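Local coordinates for protein MucR Phosphodiesterase (Pseudomonas aeruginosa, PDB 5M1T) that belongs to the EAL-domain family of phosphodiesterase-type proteins, which fold as a modified TIM barrel, and binds C2E together with magnesium ions, at residues A[65-70]-A[268-273]; A[70-73]-A[77-80]; A[249-254]-A[264-269]. All coordinates share one frame; numbering follows the deposited sequence.

Interaction 1: residues A[65-70]-A[268-273]; sequences EALLRW and GRPMPA. With MG (magnesium ion), chain D; C2E (9,9'-[(2R,3R,3aS,5S,7aR,9R,10R,10aS,12S,14aR)-3,5,10,12-tetrahydroxy-5,12-dioxidooctahydro-2H,7H-difuro[3,2-d:3',2'-j][1,3,7,9,2,8]tetraoxadiphosphacyclododecine-2,9-diyl]bis(2-amino-1,9-dihydro-6H-purin-6-one)), chain C.
Pro270 sets CG of its ring against two side chains of strand 65-70, reaching Leu67 CD1 at 3.7 Å and Arg69 NH2 at 3.7 Å. With no hydrogen bond between the segments and 98 Å² buried in all, a single proline carries the direct contact. The dense part lies on the strand side, where Leu67 and Arg69 are buried and C2E packs against them. Arg69 bends at chi2 (-85°), which turns its guanidinium back over the strand: NH1 and NH2 each lie 2.7 Å from C2E O21, and both donate to it at the edge of the group. NH1 also donates to Leu68 O, from above that carbonyl's plane, fixing the guanidinium further. Leu68 N meets C2E N71 at 3.1 Å in a nearly straight bond (177°). Glu65, extended along its whole chain, brings OE2 to 2.2 Å from a magnesium ion that Asn124, Glu156 and Asp186 also bind. The loop is the looser side: Arg269 is exposed, Met271 starts out away from the strand, and Pro272 occupies the N-cap position right before helix 273-276. The strand thus offers C2E two kinds of charge partner, a guanidinium at O21 and a carboxylate-held metal at O2P, which would each offset phosphate charge.

Interaction 2: residues A[70-73]-A[77-80]; sequences WEHP and LITP. With C2E (9,9'-[(2R,3R,3aS,5S,7aR,9R,10R,10aS,12S,14aR)-3,5,10,12-tetrahydroxy-5,12-dioxidooctahydro-2H,7H-difuro[3,2-d:3',2'-j][1,3,7,9,2,8]tetraoxadiphosphacyclododecine-2,9-diyl]bis(2-amino-1,9-dihydro-6H-purin-6-one)), chain C.
Trp70 and Ile78 form the hydrogen-bonded pair of a short antiparallel beta hairpin, in which the chain leaving strand 61-72 folds back beside it. Trp70 N donates to Ile78 O at 2.9 Å in the carbonyl plane, and Ile78 N returns a 2.7 Å bond to Trp70 O. Both side chains leave on the same face and lie side by side. Ile78 CD1 sits 4.0 Å above the indole plane, displaced toward its rim near CE3, while also touching His72 CB at 3.8 Å. The imidazole of His72 meets the same indole face edge-on: its CD2 stands 3.3 Å above the plane, giving a T-shaped pair. The first torsion of His72 (chi1 -162°) sends the ring toward that face, and outside bonds hold both rings, Trp70 NE1 to Gln45 and His72 NE2 to Asp36. On the other face, Glu71 and Leu77 make the non-hydrogen-bonded pair. Their side chains run at a slant to one another, and the aliphatic part of the glutamate does the touching, CG to Leu77 CD1 at 3.6 Å. Beyond the paired residues the segment reaches the ligand, where Pro80 CG lies 3.3 Å from C2E O5A.

Interaction 3: residues A[249-254]-A[264-269]; sequences AQQEFL and GFLLGR. With C2E (9,9'-[(2R,3R,3aS,5S,7aR,9R,10R,10aS,12S,14aR)-3,5,10,12-tetrahydroxy-5,12-dioxidooctahydro-2H,7H-difuro[3,2-d:3',2'-j][1,3,7,9,2,8]tetraoxadiphosphacyclododecine-2,9-diyl]bis(2-amino-1,9-dihydro-6H-purin-6-one)), chain C.
Gln251 leaves helix 248-257 with CG opposite its backbone N (chi1 174°) and stays straight beyond it, so the terminal amide spans the gap to Leu266 and Leu267. Leu266 has its CG swung to the same relative position (chi1 -175°), which directs CD2 at the glutamine. The two side chains cross at about a right angle, and OE1 of Gln251 rests 3.6 Å from Leu266 CD2. The other end of the amide, NE2, passes 3.7 Å from Leu267 CD2, so the two leucine methyls meet different atoms of one flat group. These are van der Waals touches. The polar need of NE2 is met by the backbone O of Pro57, which ties down the amide's rotation. The contact buries 109 Å² and lies at the surface; Leu266 is exposed.

The segment 264-269 is compact for a loop. Gly264 O accepts from both Leu267 N and Gly268 N, each at 3.0 Å, curling residues 265-267 into a helical turn. At its start, Phe265 N points straight at C2E O6 (2.8 Å, 180°). The phenyl ring of the same residue lies over the guanine base: C2E C6 is 3.4 Å above its plane, toward the rim. Arg269 comes from the opposite side of the ring, with Phe265 CD2 over the centre of its guanidinium, in a cation-pi contact, so the phenyl is sandwiched between base and guanidinium. Helix 248-257 is also packed on the strand before the loop, through Gln251 and Leu254 on Leu262. The arrangement holds the loop that follows the last parallel strand, 261-263, against the helix that precedes that strand, and places it over the ligand, as in TIM-barrel proteins, whose binding sites lie at the C-terminal ends of the strands.

Overall arrangement
All three contacts border C2E, and interaction 1 shares a chain segment with each of the others. Interactions 1 and 2 share Trp70 on strand 61-72, with centres about 12 Å apart, and touch where Pro80 CD lies 3.4 Å from Arg69 NH1. Interactions 1 and 3 share Gly268 and Arg269; their centres are about 17 Å apart, and Pro270 CD meets Phe265 CE1 at 3.8 Å. Interactions 2 and 3 do not touch, their nearest atoms being about 8 Å apart, so interaction 1 bridges them. It is also the one that reaches a magnesium ion, through Glu65; the Leu67 side chain is about 8 Å from the second ion, which Asp186, Asp187 and Glu243 bind.

Interaction 1: residues A[65-70]-A[268-273]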
# COMPACT_ATOMS: atom_id res chain seq x y z
N GLU A 65 -9.61 21.13 4.96
CA GLU A 65 -9.55 19.68 4.93
C GLU A 65 -10.87 19.14 4.36
O GLU A 65 -11.94 19.52 4.83
CB GLU A 65 -9.31 19.12 6.35
CG GLU A 65 -9.19 17.61 6.36
CD GLU A 65 -8.85 17.01 7.73
OE1 GLU A 65 -8.73 17.77 8.73
OE2 GLU A 65 -8.68 15.77 7.81
N ALA A 66 -10.79 18.27 3.38
CA ALA A 66 -11.95 17.59 2.87
C ALA A 66 -12.35 16.46 3.80
O ALA A 66 -11.51 15.66 4.20
CB ALA A 66 -11.67 17.01 1.46
N LEU A 67 -13.64 16.42 4.14
CA LEU A 67 -14.19 15.47 5.09
C LEU A 67 -15.50 14.83 4.53
O LEU A 67 -16.48 15.50 4.20
CB LEU A 67 -14.48 16.18 6.42
CG LEU A 67 -13.26 16.65 7.22
CD1 LEU A 67 -13.64 17.57 8.40
CD2 LEU A 67 -12.45 15.45 7.71
N LEU A 68 -15.49 13.51 4.44
CA LEU A 68 -16.56 12.79 3.80
C LEU A 68 -17.78 12.73 4.72
O LEU A 68 -17.65 12.56 5.94
CB LEU A 68 -16.09 11.39 3.45
CG LEU A 68 -17.01 10.47 2.62
CD1 LEU A 68 -17.23 11.05 1.24
CD2 LEU A 68 -16.43 9.06 2.53
N ARG A 69 -18.96 12.91 4.12
CA ARG A 69 -20.22 12.73 4.82
C ARG A 69 -21.15 11.84 3.97
O ARG A 69 -21.02 11.74 2.74
CB ARG A 69 -20.87 14.07 5.06
CG ARG A 69 -20.02 15.02 5.90
CD ARG A 69 -20.24 14.77 7.39
NE ARG A 69 -19.38 15.58 8.26
CZ ARG A 69 -18.10 15.36 8.53
NH1 ARG A 69 -17.44 14.35 7.98
NH2 ARG A 69 -17.45 16.15 9.36
N TRP A 70 -22.09 11.17 4.63
CA TRP A 70 -23.04 10.34 3.90
C TRP A 70 -24.46 10.82 4.23
O TRP A 70 -24.93 10.69 5.36
CB TRP A 70 -22.79 8.87 4.25
CG TRP A 70 -23.68 7.84 3.59
CD1 TRP A 70 -24.57 8.03 2.59
CD2 TRP A 70 -23.70 6.45 3.90
NE1 TRP A 70 -25.16 6.84 2.25
CE2 TRP A 70 -24.64 5.85 3.04
CE3 TRP A 70 -23.01 5.65 4.81
CZ2 TRP A 70 -24.92 4.47 3.08
CZ3 TRP A 70 -23.28 4.27 4.83
CH2 TRP A 70 -24.23 3.70 3.97
N GLY A 268 -14.54 27.41 12.44
CA GLY A 268 -15.43 27.07 11.35
C GLY A 268 -15.63 25.58 11.23
O GLY A 268 -14.67 24.83 11.11
N ARG A 269 -16.88 25.15 11.29
CA ARG A 269 -17.20 23.74 11.20
C ARG A 269 -17.08 23.26 9.74
O ARG A 269 -17.10 24.09 8.81
CB ARG A 269 -18.62 23.50 11.70
CG ARG A 269 -18.82 23.81 13.16
CD ARG A 269 -20.20 23.42 13.65
NE ARG A 269 -20.31 23.56 15.11
CZ ARG A 269 -20.66 22.60 15.97
NH1 ARG A 269 -20.98 21.37 15.55
NH2 ARG A 269 -20.71 22.86 17.26
N PRO A 270 -16.97 21.93 9.55
CA PRO A 270 -17.05 21.38 8.20
C PRO A 270 -18.37 21.79 7.58
O PRO A 270 -19.39 21.72 8.25
CB PRO A 270 -17.03 19.86 8.43
CG PRO A 270 -16.37 19.71 9.78
CD PRO A 270 -16.81 20.89 10.57
N MET A 271 -18.33 22.26 6.34
CA MET A 271 -19.55 22.58 5.63
C MET A 271 -19.37 22.34 4.12
O MET A 271 -18.25 22.23 3.63
CB MET A 271 -20.02 24.02 5.97
CG MET A 271 -19.02 25.13 5.74
SD MET A 271 -19.57 26.77 6.33
CE MET A 271 -18.45 26.92 7.76
N PRO A 272 -20.48 22.20 3.38
CA PRO A 272 -20.39 22.08 1.92
C PRO A 272 -19.77 23.33 1.27
O PRO A 272 -19.88 24.46 1.80
CB PRO A 272 -21.85 21.90 1.46
CG PRO A 272 -22.61 21.62 2.70
CD PRO A 272 -21.87 22.22 3.84
N ALA A 273 -19.12 23.10 0.12
CA ALA A 273 -18.34 24.13 -0.57
C ALA A 273 -19.14 25.41 -0.78
O ALA A 273 -18.64 26.51 -0.57
CB ALA A 273 -17.88 23.59 -1.90
MG MG D . -7.15 14.44 8.64
P1 C2E C . -9.44 13.46 10.93
O2P C2E C . -8.54 13.33 9.74
O1P C2E C . -8.74 13.65 12.26
O5' C2E C . -10.43 14.68 10.66
C5' C2E C . -10.73 15.61 11.67
C4' C2E C . -11.98 15.21 12.43
O4' C2E C . -12.12 16.09 13.56
C3' C2E C . -13.24 15.39 11.60
O3' C2E C . -14.19 14.40 12.00
C2' C2E C . -13.76 16.75 11.99
O2' C2E C . -15.16 16.90 11.81
C1' C2E C . -13.39 16.74 13.47
N9 C2E C . -13.27 18.07 14.07
C8 C2E C . -12.70 19.16 13.52
N7 C2E C . -12.78 20.20 14.38
C5 C2E C . -13.40 19.77 15.49
C6 C2E C . -13.79 20.36 16.77
O6 C2E C . -13.53 21.56 17.02
N1 C2E C . -14.42 19.56 17.65
C2 C2E C . -14.70 18.27 17.38
N2 C2E C . -15.34 17.51 18.31
N3 C2E C . -14.35 17.66 16.23
C4 C2E C . -13.72 18.37 15.27
P11 C2E C . -14.99 13.54 10.90
O21 C2E C . -15.41 14.47 9.77
O11 C2E C . -16.19 12.94 11.55
O5A C2E C . -13.98 12.44 10.33
C5A C2E C . -13.42 11.49 11.25
C4A C2E C . -12.27 10.77 10.58
O4A C2E C . -12.70 10.12 9.40
C3A C2E C . -11.19 11.70 10.10
O3A C2E C . -10.32 12.12 11.13
C2A C2E C . -10.49 10.88 9.05
O2A C2E C . -9.59 9.95 9.63
C1A C2E C . -11.63 10.10 8.44
N91 C2E C . -12.05 10.71 7.15
C81 C2E C . -12.89 11.74 6.93
N71 C2E C . -13.03 11.97 5.59
C51 C2E C . -12.26 11.07 4.96
C61 C2E C . -11.92 10.75 3.56
O61 C2E C . -12.41 11.41 2.63
N11 C2E C . -11.07 9.73 3.34
C21 C2E C . -10.53 9.02 4.35
N21 C2E C . -9.68 8.02 4.07
N31 C2E C . -10.78 9.26 5.66
C41 C2E C . -11.62 10.26 5.99
O HOH W 1 -7.43 15.99 10.12

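Interaction 2: residues A[70-73]-A[77-80]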
# COMPACT_ATOMS: atom_id res chain seq x y z
N TRP A 70 -22.09 11.17 4.63
CA TRP A 70 -23.04 10.34 3.90
C TRP A 70 -24.46 10.82 4.23
O TRP A 70 -24.93 10.69 5.36
CB TRP A 70 -22.79 8.87 4.25
CG TRP A 70 -23.68 7.84 3.59
CD1 TRP A 70 -24.57 8.03 2.59
CD2 TRP A 70 -23.70 6.45 3.90
NE1 TRP A 70 -25.16 6.84 2.25
CE2 TRP A 70 -24.64 5.85 3.04
CE3 TRP A 70 -23.01 5.65 4.81
CZ2 TRP A 70 -24.92 4.47 3.08
CZ3 TRP A 70 -23.28 4.27 4.83
CH2 TRP A 70 -24.23 3.70 3.97
N GLU A 71 -25.11 11.45 3.26
CA GLU A 71 -26.51 11.84 3.40
C GLU A 71 -27.37 10.62 3.18
O GLU A 71 -27.70 10.27 2.06
CB GLU A 71 -26.92 12.90 2.38
CG GLU A 71 -26.12 14.18 2.45
CD GLU A 71 -26.48 15.14 1.33
OE1 GLU A 71 -26.91 14.67 0.23
OE2 GLU A 71 -26.33 16.35 1.56
N HIS A 72 -27.76 10.01 4.28
CA HIS A 72 -28.58 8.81 4.22
C HIS A 72 -30.09 9.11 4.26
O HIS A 72 -30.57 9.83 5.14
CB HIS A 72 -28.17 7.84 5.32
CG HIS A 72 -28.63 6.44 5.07
ND1 HIS A 72 -29.92 6.03 5.35
CD2 HIS A 72 -28.00 5.39 4.51
CE1 HIS A 72 -30.05 4.76 5.00
NE2 HIS A 72 -28.90 4.35 4.49
N PRO A 73 -30.85 8.56 3.30
CA PRO A 73 -32.28 8.89 3.25
C PRO A 73 -33.06 8.51 4.54
O PRO A 73 -33.96 9.25 4.93
CB PRO A 73 -32.79 8.12 2.02
CG PRO A 73 -31.81 7.02 1.78
CD PRO A 73 -30.48 7.52 2.32
N LEU A 77 -27.48 12.57 7.96
CA LEU A 77 -26.08 12.81 7.68
C LEU A 77 -25.14 11.99 8.55
O LEU A 77 -24.95 12.28 9.72
CB LEU A 77 -25.79 14.30 7.85
CG LEU A 77 -24.51 14.73 7.15
CD1 LEU A 77 -24.72 14.82 5.66
CD2 LEU A 77 -24.05 16.07 7.70
N ILE A 78 -24.56 10.95 7.98
CA ILE A 78 -23.71 10.02 8.72
C ILE A 78 -22.25 10.46 8.60
O ILE A 78 -21.77 10.85 7.50
CB ILE A 78 -23.85 8.59 8.16
CG1 ILE A 78 -25.30 8.15 8.16
CG2 ILE A 78 -23.02 7.59 8.95
CD1 ILE A 78 -25.52 6.70 7.78
N THR A 79 -21.54 10.39 9.72
CA THR A 79 -20.13 10.76 9.79
C THR A 79 -19.24 9.56 9.50
O THR A 79 -19.61 8.44 9.75
CB THR A 79 -19.74 11.38 11.17
OG1 THR A 79 -20.11 10.51 12.25
CG2 THR A 79 -20.45 12.74 11.33
N PRO A 80 -18.05 9.81 8.98
CA PRO A 80 -17.26 8.70 8.50
C PRO A 80 -16.79 7.69 9.57
O PRO A 80 -16.48 6.56 9.22
CB PRO A 80 -16.10 9.39 7.79
CG PRO A 80 -15.99 10.74 8.38
CD PRO A 80 -17.33 11.09 8.94
P1 C2E C . -9.44 13.46 10.93
O2P C2E C . -8.54 13.33 9.74
O1P C2E C . -8.74 13.65 12.26
O5' C2E C . -10.43 14.68 10.66
C5' C2E C . -10.73 15.61 11.67
C4' C2E C . -11.98 15.21 12.43
O4' C2E C . -12.12 16.09 13.56
C3' C2E C . -13.24 15.39 11.60
O3' C2E C . -14.19 14.40 12.00
C2' C2E C . -13.76 16.75 11.99
O2' C2E C . -15.16 16.90 11.81
C1' C2E C . -13.39 16.74 13.47
N9 C2E C . -13.27 18.07 14.07
C8 C2E C . -12.70 19.16 13.52
N7 C2E C . -12.78 20.20 14.38
C5 C2E C . -13.40 19.77 15.49
C6 C2E C . -13.79 20.36 16.77
O6 C2E C . -13.53 21.56 17.02
N1 C2E C . -14.42 19.56 17.65
C2 C2E C . -14.70 18.27 17.38
N2 C2E C . -15.34 17.51 18.31
N3 C2E C . -14.35 17.66 16.23
C4 C2E C . -13.72 18.37 15.27
P11 C2E C . -14.99 13.54 10.90
O21 C2E C . -15.41 14.47 9.77
O11 C2E C . -16.19 12.94 11.55
O5A C2E C . -13.98 12.44 10.33
C5A C2E C . -13.42 11.49 11.25
C4A C2E C . -12.27 10.77 10.58
O4A C2E C . -12.70 10.12 9.40
C3A C2E C . -11.19 11.70 10.10
O3A C2E C . -10.32 12.12 11.13
C2A C2E C . -10.49 10.88 9.05
O2A C2E C . -9.59 9.95 9.63
C1A C2E C . -11.63 10.10 8.44
N91 C2E C . -12.05 10.71 7.15
C81 C2E C . -12.89 11.74 6.93
N71 C2E C . -13.03 11.97 5.59
C51 C2E C . -12.26 11.07 4.96
C61 C2E C . -11.92 10.75 3.56
O61 C2E C . -12.41 11.41 2.63
N11 C2E C . -11.07 9.73 3.34
C21 C2E C . -10.53 9.02 4.35
N21 C2E C . -9.68 8.02 4.07
N31 C2E C . -10.78 9.26 5.66
C41 C2E C . -11.62 10.26 5.99

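Interaction 3: residues A[249-254]-A[264-269]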
# COMPACT_ATOMS: atom_id res chain seq x y z
N ALA A 249 -9.97 29.97 24.91
CA ALA A 249 -8.76 29.73 25.70
C ALA A 249 -7.79 28.75 25.04
O ALA A 249 -6.59 28.95 25.12
CB ALA A 249 -9.13 29.30 27.11
N GLN A 250 -8.31 27.71 24.40
CA GLN A 250 -7.48 26.83 23.55
C GLN A 250 -6.80 27.62 22.43
O GLN A 250 -5.59 27.48 22.17
CB GLN A 250 -8.32 25.71 22.93
CG GLN A 250 -8.77 24.64 23.93
CD GLN A 250 -9.93 23.80 23.39
OE1 GLN A 250 -10.52 24.17 22.40
NE2 GLN A 250 -10.22 22.65 24.01
N GLN A 251 -7.58 28.44 21.75
CA GLN A 251 -7.07 29.29 20.67
C GLN A 251 -5.93 30.15 21.16
O GLN A 251 -4.88 30.19 20.56
CB GLN A 251 -8.20 30.18 20.14
CG GLN A 251 -7.73 31.19 19.12
CD GLN A 251 -8.83 32.04 18.55
OE1 GLN A 251 -9.70 32.51 19.29
NE2 GLN A 251 -8.79 32.28 17.23
N GLU A 252 -6.15 30.85 22.26
CA GLU A 252 -5.12 31.73 22.84
C GLU A 252 -3.89 30.95 23.24
O GLU A 252 -2.78 31.36 22.94
CB GLU A 252 -5.67 32.49 24.05
CG GLU A 252 -4.73 33.55 24.62
CD GLU A 252 -3.65 32.98 25.57
OE1 GLU A 252 -3.87 31.95 26.26
OE2 GLU A 252 -2.54 33.57 25.66
N PHE A 253 -4.07 29.83 23.91
CA PHE A 253 -2.95 29.05 24.38
C PHE A 253 -2.16 28.46 23.21
O PHE A 253 -0.93 28.51 23.15
CB PHE A 253 -3.46 27.95 25.33
CG PHE A 253 -2.49 26.87 25.57
CD1 PHE A 253 -1.40 27.08 26.38
CD2 PHE A 253 -2.62 25.65 24.92
CE1 PHE A 253 -0.47 26.07 26.58
CE2 PHE A 253 -1.70 24.64 25.12
CZ PHE A 253 -0.63 24.85 25.96
N LEU A 254 -2.87 27.93 22.25
CA LEU A 254 -2.20 27.31 21.10
C LEU A 254 -1.45 28.35 20.30
O LEU A 254 -0.39 28.08 19.75
CB LEU A 254 -3.22 26.58 20.24
CG LEU A 254 -3.78 25.36 20.96
CD1 LEU A 254 -5.06 24.89 20.30
CD2 LEU A 254 -2.76 24.23 21.02
N GLY A 264 -10.81 23.87 13.74
CA GLY A 264 -11.75 23.51 14.79
C GLY A 264 -13.06 24.22 14.66
O GLY A 264 -13.17 25.21 13.90
N PHE A 265 -14.05 23.73 15.41
CA PHE A 265 -15.39 24.29 15.41
C PHE A 265 -15.43 25.79 15.73
O PHE A 265 -16.25 26.51 15.19
CB PHE A 265 -16.30 23.55 16.37
CG PHE A 265 -16.65 22.17 15.94
CD1 PHE A 265 -16.20 21.64 14.75
CD2 PHE A 265 -17.48 21.40 16.72
CE1 PHE A 265 -16.56 20.39 14.35
CE2 PHE A 265 -17.82 20.13 16.34
CZ PHE A 265 -17.35 19.64 15.14
N LEU A 266 -14.54 26.26 16.58
CA LEU A 266 -14.49 27.68 16.94
C LEU A 266 -14.19 28.54 15.71
O LEU A 266 -14.72 29.62 15.57
CB LEU A 266 -13.40 27.92 17.99
CG LEU A 266 -13.35 29.38 18.51
CD1 LEU A 266 -14.52 29.65 19.46
CD2 LEU A 266 -12.02 29.73 19.19
N LEU A 267 -13.33 28.04 14.84
CA LEU A 267 -12.91 28.77 13.65
C LEU A 267 -13.78 28.49 12.41
O LEU A 267 -13.77 29.26 11.44
CB LEU A 267 -11.46 28.42 13.33
CG LEU A 267 -10.62 28.75 14.56
CD1 LEU A 267 -9.41 27.87 14.65
CD2 LEU A 267 -10.23 30.22 14.54
N GLY A 268 -14.54 27.41 12.44
CA GLY A 268 -15.43 27.07 11.35
C GLY A 268 -15.63 25.58 11.23
O GLY A 268 -14.67 24.83 11.11
N ARG A 269 -16.88 25.15 11.29
CA ARG A 269 -17.20 23.74 11.20
C ARG A 269 -17.08 23.26 9.74
O ARG A 269 -17.10 24.09 8.81
CB ARG A 269 -18.62 23.50 11.70
CG ARG A 269 -18.82 23.81 13.16
CD ARG A 269 -20.20 23.42 13.65
NE ARG A 269 -20.31 23.56 15.11
CZ ARG A 269 -20.66 22.60 15.97
NH1 ARG A 269 -20.98 21.37 15.55
NH2 ARG A 269 -20.71 22.86 17.26
P1 C2E C . -9.44 13.46 10.93
O2P C2E C . -8.54 13.33 9.74
O1P C2E C . -8.74 13.65 12.26
O5' C2E C . -10.43 14.68 10.66
C5' C2E C . -10.73 15.61 11.67
C4' C2E C . -11.98 15.21 12.43
O4' C2E C . -12.12 16.09 13.56
C3' C2E C . -13.24 15.39 11.60
O3' C2E C . -14.19 14.40 12.00
C2' C2E C . -13.76 16.75 11.99
O2' C2E C . -15.16 16.90 11.81
C1' C2E C . -13.39 16.74 13.47
N9 C2E C . -13.27 18.07 14.07
C8 C2E C . -12.70 19.16 13.52
N7 C2E C . -12.78 20.20 14.38
C5 C2E C . -13.40 19.77 15.49
C6 C2E C . -13.79 20.36 16.77
O6 C2E C . -13.53 21.56 17.02
N1 C2E C . -14.42 19.56 17.65
C2 C2E C . -14.70 18.27 17.38
N2 C2E C . -15.34 17.51 18.31
N3 C2E C . -14.35 17.66 16.23
C4 C2E C . -13.72 18.37 15.27
P11 C2E C . -14.99 13.54 10.90
O21 C2E C . -15.41 14.47 9.77
O11 C2E C . -16.19 12.94 11.55
O5A C2E C . -13.98 12.44 10.33
C5A C2E C . -13.42 11.49 11.25
C4A C2E C . -12.27 10.77 10.58
O4A C2E C . -12.70 10.12 9.40
C3A C2E C . -11.19 11.70 10.10
O3A C2E C . -10.32 12.12 11.13
C2A C2E C . -10.49 10.88 9.05
O2A C2E C . -9.59 9.95 9.63
C1A C2E C . -11.63 10.10 8.44
N91 C2E C . -12.05 10.71 7.15
C81 C2E C . -12.89 11.74 6.93
N71 C2E C . -13.03 11.97 5.59
C51 C2E C . -12.26 11.07 4.96
C61 C2E C . -11.92 10.75 3.56
O61 C2E C . -12.41 11.41 2.63
N11 C2E C . -11.07 9.73 3.34
C21 C2E C . -10.53 9.02 4.35
N21 C2E C . -9.68 8.02 4.07
N31 C2E C . -10.78 9.26 5.66
C41 C2E C . -11.62 10.26 5.99